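Local coordinates for EDTA monooxygenase (EDTA-degrading bacterium BNC1, PDB 5DQP), which probably acts as an FMN-dependent monooxygenase of the bacterial luciferase-like family, oxidising EDTA in its bacterial breakdown, at residues R4-L8 against W373-D379; A42-R46 against R85-I89; D57-L61 against N129-N135; P257-L262 against L422-R426. All blocks are in the same frame, centred on the assembly; numbering follows the deposited sequence.

Interaction 1: R4-L8 against W373-D379; sequences RRMYL and WQDEAAD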
# COMPACT_ATOMS: atom_id res chain seq x y z
N ARG A 4 -1.09 9.55 -32.88
CA ARG A 4 -0.35 10.05 -31.73
C ARG A 4 -1.15 11.15 -31.02
O ARG A 4 -1.69 12.07 -31.65
CB ARG A 4 1.03 10.58 -32.17
CG ARG A 4 1.95 11.00 -31.01
CD ARG A 4 3.29 11.60 -31.50
NE ARG A 4 4.17 12.07 -30.41
CZ ARG A 4 4.46 13.36 -30.18
NH1 ARG A 4 3.96 14.31 -30.95
NH2 ARG A 4 5.27 13.70 -29.18
N ARG A 5 -1.26 11.03 -29.69
CA ARG A 5 -1.96 12.03 -28.90
C ARG A 5 -1.14 12.33 -27.64
O ARG A 5 -0.20 11.62 -27.29
CB ARG A 5 -3.39 11.56 -28.59
CG ARG A 5 -3.53 10.22 -27.84
CD ARG A 5 -3.40 10.42 -26.32
NE ARG A 5 -3.91 9.28 -25.55
CZ ARG A 5 -4.11 9.27 -24.23
NH1 ARG A 5 -4.56 8.17 -23.65
NH2 ARG A 5 -3.84 10.36 -23.48
N MET A 6 -1.50 13.42 -26.97
CA MET A 6 -0.81 13.90 -25.77
C MET A 6 -1.26 13.12 -24.53
O MET A 6 -2.46 12.87 -24.35
CB MET A 6 -1.11 15.39 -25.58
CG MET A 6 -0.46 16.06 -24.38
SD MET A 6 -1.04 17.76 -24.21
CE MET A 6 -0.59 18.45 -25.81
N TYR A 7 -0.31 12.77 -23.67
CA TYR A 7 -0.62 12.13 -22.39
C TYR A 7 -0.49 13.13 -21.25
O TYR A 7 0.35 14.03 -21.29
CB TYR A 7 0.29 10.92 -22.13
CG TYR A 7 0.20 9.88 -23.23
CD1 TYR A 7 -0.80 8.93 -23.23
CD2 TYR A 7 1.11 9.89 -24.29
CE1 TYR A 7 -0.90 8.00 -24.26
CE2 TYR A 7 1.02 8.97 -25.32
CZ TYR A 7 0.01 8.04 -25.30
OH TYR A 7 -0.08 7.12 -26.31
N LEU A 8 -1.32 12.98 -20.22
CA LEU A 8 -1.32 13.87 -19.07
C LEU A 8 -1.36 13.09 -17.77
O LEU A 8 -2.17 12.17 -17.61
CB LEU A 8 -2.52 14.83 -19.12
CG LEU A 8 -2.53 15.88 -20.23
CD1 LEU A 8 -3.83 16.64 -20.14
CD2 LEU A 8 -1.32 16.86 -20.11
N TRP A 373 4.44 19.47 -27.44
CA TRP A 373 4.05 18.11 -27.78
C TRP A 373 4.25 17.82 -29.26
O TRP A 373 4.78 16.76 -29.63
CB TRP A 373 2.59 17.86 -27.38
CG TRP A 373 2.01 16.59 -27.99
CD1 TRP A 373 2.22 15.30 -27.56
CD2 TRP A 373 1.13 16.51 -29.10
NE1 TRP A 373 1.53 14.43 -28.36
CE2 TRP A 373 0.85 15.14 -29.31
CE3 TRP A 373 0.55 17.46 -29.95
CZ2 TRP A 373 0.03 14.70 -30.34
CZ3 TRP A 373 -0.26 17.02 -30.97
CH2 TRP A 373 -0.54 15.66 -31.14
N GLN A 374 3.85 18.76 -30.13
CA GLN A 374 3.91 18.53 -31.56
C GLN A 374 5.33 18.61 -32.11
O GLN A 374 5.65 17.94 -33.10
CB GLN A 374 3.02 19.53 -32.30
CG GLN A 374 2.54 19.00 -33.63
CD GLN A 374 1.52 19.91 -34.22
OE1 GLN A 374 1.81 21.06 -34.52
NE2 GLN A 374 0.30 19.41 -34.38
N ASP A 375 6.16 19.44 -31.52
CA ASP A 375 7.56 19.50 -31.90
C ASP A 375 8.38 18.41 -31.22
O ASP A 375 9.62 18.45 -31.27
CB ASP A 375 8.10 20.90 -31.58
CG ASP A 375 7.53 21.98 -32.51
OD1 ASP A 375 7.01 21.61 -33.59
OD2 ASP A 375 7.59 23.18 -32.18
N GLU A 376 7.72 17.48 -30.54
CA GLU A 376 8.37 16.32 -29.96
C GLU A 376 9.38 16.69 -28.89
O GLU A 376 10.41 16.02 -28.73
CB GLU A 376 9.04 15.49 -31.05
CG GLU A 376 8.16 15.30 -32.28
CD GLU A 376 7.52 13.92 -32.37
OE1 GLU A 376 6.44 13.81 -32.98
OE2 GLU A 376 8.10 12.94 -31.83
N ALA A 377 9.13 17.78 -28.18
CA ALA A 377 9.85 18.04 -26.94
C ALA A 377 9.20 17.35 -25.76
O ALA A 377 9.69 17.48 -24.63
CB ALA A 377 9.95 19.54 -26.68
N ALA A 378 8.12 16.60 -26.00
CA ALA A 378 7.32 15.97 -24.96
C ALA A 378 6.36 14.99 -25.62
O ALA A 378 5.87 15.24 -26.71
CB ALA A 378 6.53 17.02 -24.18
N ASP A 379 6.10 13.87 -24.94
CA ASP A 379 4.96 13.04 -25.31
C ASP A 379 3.70 13.37 -24.50
O ASP A 379 2.64 12.80 -24.77
CB ASP A 379 5.31 11.55 -25.15
CG ASP A 379 6.56 11.17 -25.96
OD1 ASP A 379 6.46 11.12 -27.20
OD2 ASP A 379 7.65 10.96 -25.35
O HOH W 1 4.43 9.82 -28.40
O HOH W 2 2.40 11.69 -27.29
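Met6 and Asp379 bring the two backbones closest, with their CA atoms 5.9 Å apart. One backbone bond joins them here: Tyr7 N donates to Asp379 O at 3.1 Å, in the carbonyl plane and on a lone pair. It lies where strands 7-11 and 380-383 start as parallel neighbours in the TIM-type barrel. Helix 362-374 ends in a Schellman motif, with Glu376 at positive phi as its C-prime residue. Trp373 O, at this helix end, accepts three N-H groups. One is Glu376 N. The others belong to Arg4, NH1 at 2.9 Å and NH2 at 3.1 Å from Trp373 O, an end-on grip in the guanidinium plane. The extended chain of Arg4, with CG anti to the backbone N (chi1 -174°), carries the group this far. Its guanidinium lies flat on the Trp373 indole as an off-centre cation-pi stack, centres 4.1 Å apart. Glu376 OE1 sits over the other guanidinium face, 3.2 Å from Arg4 NH1, and pairs by charge alone. Asp379 OD1 comes in at the edge with a weak bond from Arg4 NH2, and a water links it to Arg4 NE. Arg248 pairs with both acids as well, and Asp379 OD2 accepts from Val263 N. Met6 covers the opposite indole face: CB stands over the five-membered ring, and CE is 3.6 Å from Trp373 CB. Replacing Trp373 by an alanine would probably leave Arg4 without its stacking surface and open a gap beside Met6. The helix-end carbonyl and the two acids are likely to stabilise the charge of Arg4, though the acids share their charge with Arg248.

Interaction 2: A42-R46 against R85-I89; sequences AEIAR and RVPDI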
# COMPACT_ATOMS: atom_id res chain seq x y z
N ALA A 42 -8.84 12.77 -7.36
CA ALA A 42 -8.75 11.74 -8.39
C ALA A 42 -10.00 11.74 -9.26
O ALA A 42 -9.91 11.48 -10.46
CB ALA A 42 -8.52 10.36 -7.76
N GLU A 43 -11.17 12.04 -8.67
CA GLU A 43 -12.41 12.15 -9.45
C GLU A 43 -12.40 13.38 -10.36
O GLU A 43 -12.99 13.35 -11.45
CB GLU A 43 -13.62 12.18 -8.51
CG GLU A 43 -14.07 10.82 -7.91
CD GLU A 43 -14.82 9.87 -8.89
OE1 GLU A 43 -15.31 8.81 -8.42
OE2 GLU A 43 -14.92 10.15 -10.12
N ILE A 44 -11.74 14.46 -9.96
CA ILE A 44 -11.55 15.58 -10.88
C ILE A 44 -10.68 15.17 -12.06
O ILE A 44 -11.00 15.45 -13.22
CB ILE A 44 -10.98 16.80 -10.14
CG1 ILE A 44 -12.06 17.44 -9.25
CG2 ILE A 44 -10.38 17.83 -11.12
CD1 ILE A 44 -11.47 18.41 -8.20
N ALA A 45 -9.55 14.49 -11.79
CA ALA A 45 -8.70 14.05 -12.89
C ALA A 45 -9.44 13.05 -13.78
O ALA A 45 -9.30 13.07 -15.01
CB ALA A 45 -7.40 13.45 -12.34
N ARG A 46 -10.25 12.17 -13.18
CA ARG A 46 -11.03 11.21 -13.97
C ARG A 46 -12.00 11.92 -14.92
O ARG A 46 -12.12 11.55 -16.09
CB ARG A 46 -11.78 10.27 -13.04
CG ARG A 46 -12.51 9.11 -13.74
CD ARG A 46 -13.50 8.48 -12.76
NE ARG A 46 -14.53 7.74 -13.45
CZ ARG A 46 -15.59 8.30 -14.02
NH1 ARG A 46 -15.76 9.62 -13.98
NH2 ARG A 46 -16.49 7.53 -14.64
N ARG A 85 -11.96 2.95 -5.12
CA ARG A 85 -13.13 3.82 -5.12
C ARG A 85 -13.35 4.53 -6.45
O ARG A 85 -14.50 4.70 -6.87
CB ARG A 85 -13.00 4.86 -4.00
CG ARG A 85 -14.00 6.03 -4.14
CD ARG A 85 -15.22 5.83 -3.26
NE ARG A 85 -14.80 5.62 -1.88
CZ ARG A 85 -14.84 6.53 -0.91
NH1 ARG A 85 -14.41 6.21 0.31
NH2 ARG A 85 -15.31 7.75 -1.15
N VAL A 86 -12.30 4.98 -7.12
CA VAL A 86 -12.40 5.75 -8.35
C VAL A 86 -12.00 4.85 -9.51
O VAL A 86 -10.87 4.38 -9.56
CB VAL A 86 -11.50 6.99 -8.28
CG1 VAL A 86 -11.70 7.87 -9.51
CG2 VAL A 86 -11.77 7.78 -6.97
N PRO A 87 -12.90 4.59 -10.47
CA PRO A 87 -12.54 3.77 -11.63
C PRO A 87 -11.74 4.54 -12.68
O PRO A 87 -11.52 5.75 -12.57
CB PRO A 87 -13.90 3.36 -12.19
CG PRO A 87 -14.80 4.50 -11.83
CD PRO A 87 -14.31 5.00 -10.48
N ASP A 88 -11.24 3.80 -13.67
CA ASP A 88 -10.67 4.34 -14.91
C ASP A 88 -9.27 4.91 -14.75
O ASP A 88 -8.34 4.50 -15.44
CB ASP A 88 -11.59 5.43 -15.48
CG ASP A 88 -12.94 4.89 -15.93
OD1 ASP A 88 -12.99 3.78 -16.52
OD2 ASP A 88 -13.94 5.58 -15.71
N ILE A 89 -9.10 5.91 -13.89
CA ILE A 89 -7.85 6.65 -13.91
C ILE A 89 -6.72 5.77 -13.40
O ILE A 89 -6.87 5.03 -12.42
CB ILE A 89 -7.99 7.93 -13.08
CG1 ILE A 89 -6.70 8.74 -13.23
CG2 ILE A 89 -8.37 7.58 -11.67
CD1 ILE A 89 -6.91 10.17 -13.02
O HOH W 3 -16.17 4.69 -15.76
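The loop Arg85-Ile89 packs on Glu43, Arg46 and the alanines of helix 35-47. It is an alpha-beta turn of the TIM-type barrel, joining helix 75-85 to strand 90-96, and it packs here against the neighbouring barrel helix. Arg85 only brushes Glu43. Its guanidinium pairs with Glu36 and also bonds to Gly84 of the second subunit. Val86 comes next and wedges its two methyls against the helix. CG1 is anti to the backbone N (chi1 -175°) and lies 3.8 Å from Arg46 CD and equally near Glu43 CD. Val86 CG2 rests on Glu43 CG at 3.9 Å and more loosely on Ala42 CB. Pro87 meets the Arg46 side chain twice: its CG is 3.6 Å from Arg46 NE, and its carbonyl oxygen is 3.4 Å from Arg46 CD. Asp88 has positive phi, and Ile89 N bonds back to Pro87 O, which makes a classic gamma turn. The turn presents Asp88 OD2 to Arg46 NE at 3.2 Å. This salt bridge carries a weak, strongly bent hydrogen bond of 121°, and the guanidinium and carboxylate planes are 31° apart. Glu43 lies on another side of the same cation, but its bridge to Arg46 is long. Arg119 bonds to the carbonyls of Val86 and Ile89, and Arg421 to that of Asp88, so the loop backbone is anchored by neighbouring arginines. Ile89 ends the walk with its chain stretched toward the helix. Its CD1 approaches Arg46 N and presses on Ala45 CB at 3.4 Å, closer than two methyl carbons normally come.

Interaction 3: D57-L61 against N129-N135; sequences DQPQL and NPAVAAN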
# COMPACT_ATOMS: atom_id res chain seq x y z
N ASP A 57 7.09 10.14 -3.26
CA ASP A 57 7.24 9.64 -1.90
C ASP A 57 8.70 9.66 -1.46
O ASP A 57 9.61 9.43 -2.25
CB ASP A 57 6.70 8.22 -1.75
CG ASP A 57 6.76 7.74 -0.31
OD1 ASP A 57 6.28 8.49 0.57
OD2 ASP A 57 7.31 6.63 -0.04
N GLN A 58 8.90 9.94 -0.17
CA GLN A 58 10.14 9.66 0.53
C GLN A 58 9.70 9.19 1.91
O GLN A 58 8.81 9.81 2.51
CB GLN A 58 11.05 10.88 0.66
CG GLN A 58 11.81 11.18 -0.61
CD GLN A 58 12.70 12.37 -0.44
OE1 GLN A 58 12.86 12.89 0.66
NE2 GLN A 58 13.30 12.82 -1.54
N PRO A 59 10.26 8.10 2.41
CA PRO A 59 9.95 7.67 3.80
C PRO A 59 10.76 8.45 4.83
O PRO A 59 11.71 7.95 5.43
CB PRO A 59 10.28 6.17 3.77
CG PRO A 59 10.79 5.86 2.34
CD PRO A 59 11.13 7.15 1.70
N GLN A 60 10.40 9.72 5.00
CA GLN A 60 10.85 10.58 6.09
C GLN A 60 9.82 11.68 6.32
O GLN A 60 9.01 11.98 5.43
CB GLN A 60 12.22 11.20 5.81
CG GLN A 60 12.36 11.80 4.42
CD GLN A 60 11.87 13.23 4.32
OE1 GLN A 60 11.55 13.87 5.32
NE2 GLN A 60 11.84 13.75 3.09
N LEU A 61 9.83 12.25 7.52
CA LEU A 61 9.08 13.45 7.85
C LEU A 61 10.02 14.66 7.94
O LEU A 61 11.03 14.62 8.64
CB LEU A 61 8.35 13.29 9.18
CG LEU A 61 7.60 14.55 9.66
CD1 LEU A 61 6.57 14.97 8.62
CD2 LEU A 61 6.92 14.25 10.98
N ASN A 129 18.48 10.89 0.21
CA ASN A 129 18.23 11.68 1.41
C ASN A 129 18.70 10.92 2.65
O ASN A 129 18.15 9.86 2.98
CB ASN A 129 16.74 12.03 1.50
CG ASN A 129 16.42 12.97 2.65
OD1 ASN A 129 17.27 13.23 3.50
ND2 ASN A 129 15.19 13.48 2.69
N PRO A 130 19.72 11.41 3.36
CA PRO A 130 20.22 10.67 4.54
C PRO A 130 19.21 10.55 5.68
O PRO A 130 19.38 9.66 6.52
CB PRO A 130 21.45 11.48 4.98
CG PRO A 130 21.23 12.85 4.38
CD PRO A 130 20.49 12.65 3.11
N ALA A 131 18.20 11.42 5.75
CA ALA A 131 17.11 11.24 6.71
C ALA A 131 16.34 9.94 6.43
O ALA A 131 15.97 9.22 7.36
CB ALA A 131 16.17 12.45 6.66
N VAL A 132 16.12 9.64 5.16
CA VAL A 132 15.49 8.37 4.80
C VAL A 132 16.37 7.21 5.23
O VAL A 132 15.91 6.27 5.90
CB VAL A 132 15.20 8.33 3.29
CG1 VAL A 132 14.76 6.88 2.87
CG2 VAL A 132 14.18 9.37 2.93
N ALA A 133 17.66 7.25 4.86
CA ALA A 133 18.55 6.13 5.17
C ALA A 133 18.63 5.86 6.67
O ALA A 133 18.75 4.70 7.08
CB ALA A 133 19.94 6.38 4.58
N ALA A 134 18.48 6.90 7.51
CA ALA A 134 18.53 6.71 8.96
C ALA A 134 17.30 6.02 9.52
O ALA A 134 17.35 5.45 10.62
CB ALA A 134 18.71 8.06 9.65
N ASN A 135 16.18 6.08 8.81
CA ASN A 135 14.98 5.34 9.21
C ASN A 135 15.10 3.86 8.91
O ASN A 135 14.30 3.07 9.42
CB ASN A 135 13.75 5.94 8.52
CG ASN A 135 13.44 7.32 9.04
OD1 ASN A 135 13.76 7.61 10.18
ND2 ASN A 135 12.80 8.17 8.23
O HOH W 4 11.74 11.02 9.16
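Gln58 OE1 is gripped by two amide nitrogens, Asn129 ND2 across the contact and Gln60 NE2 from its own loop. The Asn129 ND2 bond to Gln58 OE1 is 3.1 Å long and nearly straight at 170°. It lies in the Asn129 amide plane but is tilted from the carbonyl plane of Gln58. The bond from Gln60 NE2 to Gln58 OE1 is shorter, 2.8 Å. The Gln60 chain bends back to make it: CG sits between the backbone N and the carbonyl carbon (chi1 47°), and the chain turns again at chi2. Thr62 takes up Gln60 OE1. Asn129 serves both sides, because its OD1 caps helix 130-135 by accepting from Ala131 N at 3.0 Å. A leucine in place of Gln58 would probably leave Asn129 ND2 and Gln60 NE2 without their shared acceptor. Val132 packs beside these amides. Its CG2 meets Gln60 CG at 3.4 Å, and its CG1 meets Pro59 CD at 3.8 Å. Pro59 is the centre of an inverse gamma turn. Its carbonyl oxygen accepts from Asn135 ND2 at 3.0 Å, and a water links that nitrogen to Leu61 N. The second subunit packs on this layer, with Tyr103 of that subunit against Pro59 and Asn135. Asp57, a predicted FMN ligand, starts the loop, and predicted ligand Thr94 lies about 7 Å from Gln58, side chain to side chain. Both segments follow barrel strands, 52-55 and 120-125. The arrangement thus belongs to the C-terminal mouth of a TIM-type barrel, where luciferase-like enzymes hold their flavin.

Interaction 4: P257-L262 against L422-R426; sequences PEGSTL and LGLPR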
# COMPACT_ATOMS: atom_id res chain seq x y z
N PRO A 257 11.56 -2.60 -27.89
CA PRO A 257 10.70 -2.36 -29.05
C PRO A 257 10.43 -0.88 -29.22
O PRO A 257 10.42 -0.12 -28.25
CB PRO A 257 9.40 -3.11 -28.71
CG PRO A 257 9.43 -3.27 -27.21
CD PRO A 257 10.88 -3.34 -26.81
N GLU A 258 10.19 -0.47 -30.46
CA GLU A 258 9.78 0.90 -30.71
C GLU A 258 8.50 1.20 -29.92
O GLU A 258 7.70 0.31 -29.62
CB GLU A 258 9.53 1.12 -32.21
CG GLU A 258 10.68 0.70 -33.13
CD GLU A 258 11.97 1.48 -32.88
OE1 GLU A 258 12.99 0.86 -32.49
OE2 GLU A 258 11.95 2.72 -33.06
N GLY A 259 8.31 2.48 -29.61
CA GLY A 259 7.19 2.88 -28.77
C GLY A 259 7.31 2.40 -27.33
O GLY A 259 6.30 2.21 -26.66
N SER A 260 8.52 2.17 -26.85
CA SER A 260 8.73 1.67 -25.51
C SER A 260 8.77 2.76 -24.45
O SER A 260 8.69 2.44 -23.26
CB SER A 260 10.06 0.91 -25.47
OG SER A 260 11.12 1.85 -25.65
N THR A 261 8.87 4.04 -24.84
CA THR A 261 9.29 5.12 -23.96
C THR A 261 8.48 6.39 -24.24
O THR A 261 8.43 6.87 -25.38
CB THR A 261 10.79 5.42 -24.14
OG1 THR A 261 11.56 4.25 -23.79
CG2 THR A 261 11.22 6.62 -23.29
N LEU A 262 7.87 6.93 -23.19
CA LEU A 262 7.23 8.24 -23.21
C LEU A 262 8.01 9.16 -22.28
O LEU A 262 8.43 8.74 -21.20
CB LEU A 262 5.77 8.13 -22.77
CG LEU A 262 4.87 7.17 -23.58
CD1 LEU A 262 3.54 7.02 -22.87
CD2 LEU A 262 4.64 7.72 -24.98
N LEU A 422 -1.45 3.76 -22.42
CA LEU A 422 -0.21 4.43 -22.82
C LEU A 422 0.37 3.91 -24.13
O LEU A 422 1.38 4.46 -24.59
CB LEU A 422 0.82 4.27 -21.70
CG LEU A 422 0.37 4.98 -20.43
CD1 LEU A 422 1.43 4.86 -19.36
CD2 LEU A 422 0.12 6.44 -20.76
N GLY A 423 -0.20 2.87 -24.73
CA GLY A 423 0.31 2.39 -26.00
C GLY A 423 1.61 1.64 -25.90
O GLY A 423 2.35 1.58 -26.87
N LEU A 424 1.91 1.05 -24.74
CA LEU A 424 3.19 0.41 -24.46
C LEU A 424 3.17 -1.07 -24.84
O LEU A 424 2.11 -1.70 -24.91
CB LEU A 424 3.53 0.56 -22.98
CG LEU A 424 3.87 1.98 -22.50
CD1 LEU A 424 3.89 2.00 -20.98
CD2 LEU A 424 5.23 2.50 -23.08
N PRO A 425 4.35 -1.65 -25.10
CA PRO A 425 4.43 -3.10 -25.38
C PRO A 425 3.80 -3.91 -24.26
O PRO A 425 3.99 -3.62 -23.08
CB PRO A 425 5.94 -3.37 -25.45
CG PRO A 425 6.60 -2.03 -25.48
CD PRO A 425 5.67 -1.07 -24.84
N ARG A 426 3.09 -4.97 -24.63
CA ARG A 426 2.58 -5.89 -23.61
C ARG A 426 3.72 -6.53 -22.84
O ARG A 426 3.60 -6.81 -21.64
CB ARG A 426 1.70 -6.97 -24.24
CG ARG A 426 1.14 -7.96 -23.21
CD ARG A 426 0.24 -9.04 -23.82
NE ARG A 426 -0.92 -8.48 -24.51
CZ ARG A 426 -1.07 -8.47 -25.83
NH1 ARG A 426 -0.14 -9.00 -26.62
NH2 ARG A 426 -2.16 -7.93 -26.37
O HOH W 5 4.42 0.04 -28.07
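Leu424 and the ring of Pro425 make the close side of this contact, against the turn at Gly259 and Ser260. Leu424 CD2 touches Ser260 O at 3.5 Å and Gly259 O at 3.7 Å. CD1 takes the extended position (chi2 168°), and the other branch, CD2, is the one turned to these carbonyls. The leucine also packs on Val209 and Glu228. Pro425 CD lies against Gly259 O at 3.8 Å. Its CG meets Pro257 CG at 3.5 Å, and the two rings cross at a slant. Leu262 and Leu422 make a second apolar pair, with Leu262 CD1 4.0 Å from Leu422 CB. Tyr7 touches both of these leucines, so the pair is backed by the start of strand 7-11. The contact lies at the N-terminal end of the TIM-type barrel. Loop 257-262 leads there into strand 262-271, and Leu262 already takes part in the sheet through backbone bonds to Glu228 and Ile230. The other segment leaves helix 418-421 through a Schellman motif with Gly423 at positive phi. Gly259 also has positive phi. The looser side lies between these two exposed glycines. Their carbonyl oxygens stay 4.0 Å apart, Gly259 O facing Gly423 O. Both are acceptors, so they cannot bond to each other. A water fills the role of donor, giving one hydrogen to Gly423 O at 2.8 Å and the other, over a longer bond, to Gly259 O. The segments share no direct hydrogen bond. Ser260 turns its CB from the other segment, and its OG pairs with Thr261 OG1 at 3.1 Å within its own loop.

Interactions 1 and 4 are neighbours at the N-terminal end of the barrel. They touch through Tyr7 and Asp379 of interaction 1 and Leu262 and Leu422 of interaction 4. Interaction 2 is also an outer contact, about 23 Å from interaction 1 between centres. Interaction 3 lies across the chain's centre from interactions 1 and 4, near the predicted flavin site and against the second subunit. All four are partly buried, none wholly core. Charge dominates interaction 1, where arginine meets tryptophan and acids. Interaction 2 combines apolar packing with a weaker ion pair. Interaction 3 relies on neutral amides, and interaction 4 on leucine and proline contacts with one bridging water.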